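Local coordinates for protein ApaG (Shewanella oneidensis, PDB 1TZA) that is of unknown function but belongs to the ApaG family, with an all-beta sandwich of the immunoglobulin-like E-set type, at residues P73-P76 and P77-Y81. Numbering follows the deposited sequence.
Sequences PTIP and PNTAY
P73 lies with its ring over one face of the Y81 ring, a CH-pi contact in which CG of P73 stands 3.9 Å from the centroid of that ring, 14° off its normal. CB of P73 reaches toward the rim, 3.5 Å from CE2 of Y81. Proline suits the place because its polarised ring CH groups sit well against aromatic pi electrons. With CG anti to the backbone N (chi1 169°), the Y81 ring extends to the position under P73, while its hydroxyl is hydrogen-bonded to the carboxylate of E71.

Further along, I75 crosses Y81 at about a right angle in an aliphatic contact, CG1 of I75 lying 3.9 Å from CB of Y81. Its other branch is a methyl resting against a backbone carbonyl, CG2 of I75 being 3.4 Å from O of T79. A beta-branched, wholly apolar side chain can thus meet two residues of the returning chain, T79 and Y81, at once.

At the bend, P76 turns its ring to T79, with CG of P76 3.1 Å from OG1 of T79. The T79 hydroxyl donates a hydrogen bond to O of P77, 3.0 Å from OG1, arriving from above the carbonyl plane, 48° out of it. A valine here has no hydroxyl to offer O of P77, so that carbonyl would probably lose its hydrogen-bonding mate within the turn. The two consecutive prolines stiffen the chain before N78, whose positive phi and psi carry it round.

The whole is a proline-rich connection between the sheets of a beta-sandwich: I75 pairs with A44 on one sheet, T79 with N38 on the other, as the chain passes across the sandwich edge.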
ATOM      1  N   PRO A  73      -2.522  18.662   6.110  1.00 10.29           N
ATOM      2  CA  PRO A  73      -3.317  19.451   5.164  1.00  9.86           C
ATOM      3  C   PRO A  73      -4.357  20.403   5.745  1.00 10.31           C
ATOM      4  O   PRO A  73      -4.988  20.123   6.767  1.00 10.37           O
ATOM      5  CB  PRO A  73      -3.951  18.377   4.293  1.00 12.02           C
ATOM      6  CG  PRO A  73      -4.275  17.314   5.315  1.00 10.33           C
ATOM      7  CD  PRO A  73      -3.009  17.271   6.162  1.00 11.55           C
ATOM      8  N   THR A  74      -4.518  21.547   5.091  1.00 11.08           N
ATOM      9  CA  THR A  74      -5.514  22.516   5.522  1.00 10.49           C
ATOM     10  C   THR A  74      -6.681  22.330   4.561  1.00  9.60           C
ATOM     11  O   THR A  74      -6.528  22.425   3.344  1.00  8.44           O
ATOM     12  CB  THR A  74      -4.969  23.960   5.466  1.00 11.68           C
ATOM     13  OG1 THR A  74      -3.929  24.108   6.446  1.00 12.35           O
ATOM     14  CG2 THR A  74      -6.078  24.974   5.763  1.00 10.28           C
ATOM     15  N   ILE A  75      -7.838  22.012   5.122  1.00  9.82           N
ATOM     16  CA  ILE A  75      -9.036  21.780   4.327  1.00  9.37           C
ATOM     17  C   ILE A  75      -9.956  22.981   4.474  1.00  8.30           C
ATOM     18  O   ILE A  75     -10.523  23.213   5.548  1.00  9.29           O
ATOM     19  CB  ILE A  75      -9.781  20.525   4.817  1.00  8.06           C
ATOM     20  CG1 ILE A  75      -8.784  19.385   5.029  1.00  8.82           C
ATOM     21  CG2 ILE A  75     -10.830  20.119   3.813  1.00  5.54           C
ATOM     22  CD1 ILE A  75      -9.359  18.202   5.770  1.00  7.21           C
ATOM     23  N   PRO A  76     -10.121  23.765   3.397  1.00  7.05           N
ATOM     24  CA  PRO A  76     -11.002  24.934   3.500  1.00  7.62           C
ATOM     25  C   PRO A  76     -12.470  24.504   3.555  1.00  8.09           C
ATOM     26  O   PRO A  76     -12.786  23.323   3.384  1.00  7.81           O
ATOM     27  CB  PRO A  76     -10.653  25.732   2.242  1.00  5.47           C
ATOM     28  CG  PRO A  76     -10.377  24.663   1.247  1.00  8.25           C
ATOM     29  CD  PRO A  76      -9.551  23.645   2.044  1.00  6.72           C
ATOM     30  N   PRO A  77     -13.385  25.450   3.803  1.00  9.36           N
ATOM     31  CA  PRO A  77     -14.809  25.099   3.865  1.00 10.41           C
ATOM     32  C   PRO A  77     -15.294  24.424   2.580  1.00 11.10           C
ATOM     33  O   PRO A  77     -14.713  24.616   1.514  1.00 11.06           O
ATOM     34  CB  PRO A  77     -15.482  26.450   4.093  1.00  8.57           C
ATOM     35  CG  PRO A  77     -14.451  27.200   4.897  1.00 10.10           C
ATOM     36  CD  PRO A  77     -13.173  26.865   4.163  1.00 10.40           C
ATOM     37  N   ASN A  78     -16.346  23.620   2.688  1.00 11.01           N
ATOM     38  CA  ASN A  78     -16.905  22.952   1.516  1.00 12.61           C
ATOM     39  C   ASN A  78     -15.842  22.275   0.635  1.00 12.60           C
ATOM     40  O   ASN A  78     -15.887  22.384  -0.594  1.00 11.74           O
ATOM     41  CB  ASN A  78     -17.668  23.968   0.663  1.00 13.59           C
ATOM     42  CG  ASN A  78     -18.736  23.322  -0.198  1.00 16.38           C
ATOM     43  OD1 ASN A  78     -18.914  23.678  -1.366  1.00 18.12           O
ATOM     44  ND2 ASN A  78     -19.469  22.375   0.385  1.00 16.87           N
ATOM     45  N   THR A  79     -14.887  21.584   1.249  1.00 11.67           N
ATOM     46  CA  THR A  79     -13.850  20.906   0.474  1.00 11.63           C
ATOM     47  C   THR A  79     -13.626  19.514   1.027  1.00 10.63           C
ATOM     48  O   THR A  79     -13.708  19.304   2.231  1.00 12.33           O
ATOM     49  CB  THR A  79     -12.503  21.672   0.513  1.00 12.02           C
ATOM     50  OG1 THR A  79     -12.704  23.017   0.056  1.00 13.90           O
ATOM     51  CG2 THR A  79     -11.475  20.989  -0.385  1.00 11.82           C
ATOM     52  N   ALA A  80     -13.347  18.571   0.133  1.00 10.98           N
ATOM     53  CA  ALA A  80     -13.108  17.185   0.498  1.00 10.35           C
ATOM     54  C   ALA A  80     -11.672  16.807   0.186  1.00 11.89           C
ATOM     55  O   ALA A  80     -11.297  16.741  -0.980  1.00 13.28           O
ATOM     56  CB  ALA A  80     -14.049  16.282  -0.278  1.00  8.81           C
ATOM     57  N   TYR A  81     -10.874  16.558   1.220  1.00 12.51           N
ATOM     58  CA  TYR A  81      -9.481  16.169   1.036  1.00 11.74           C
ATOM     59  C   TYR A  81      -9.371  14.654   1.084  1.00 11.69           C
ATOM     60  O   TYR A  81      -9.787  14.023   2.056  1.00 10.83           O
ATOM     61  CB  TYR A  81      -8.592  16.796   2.121  1.00 14.79           C
ATOM     62  CG  TYR A  81      -7.182  16.236   2.174  1.00 16.90           C
ATOM     63  CD1 TYR A  81      -6.913  15.046   2.846  1.00 17.15           C
ATOM     64  CD2 TYR A  81      -6.123  16.886   1.536  1.00 17.99           C
ATOM     65  CE1 TYR A  81      -5.630  14.510   2.886  1.00 17.61           C
ATOM     66  CE2 TYR A  81      -4.828  16.358   1.567  1.00 17.18           C
ATOM     67  CZ  TYR A  81      -4.593  15.165   2.246  1.00 18.43           C
ATOM     68  OH  TYR A  81      -3.338  14.606   2.281  1.00 15.97           O
TER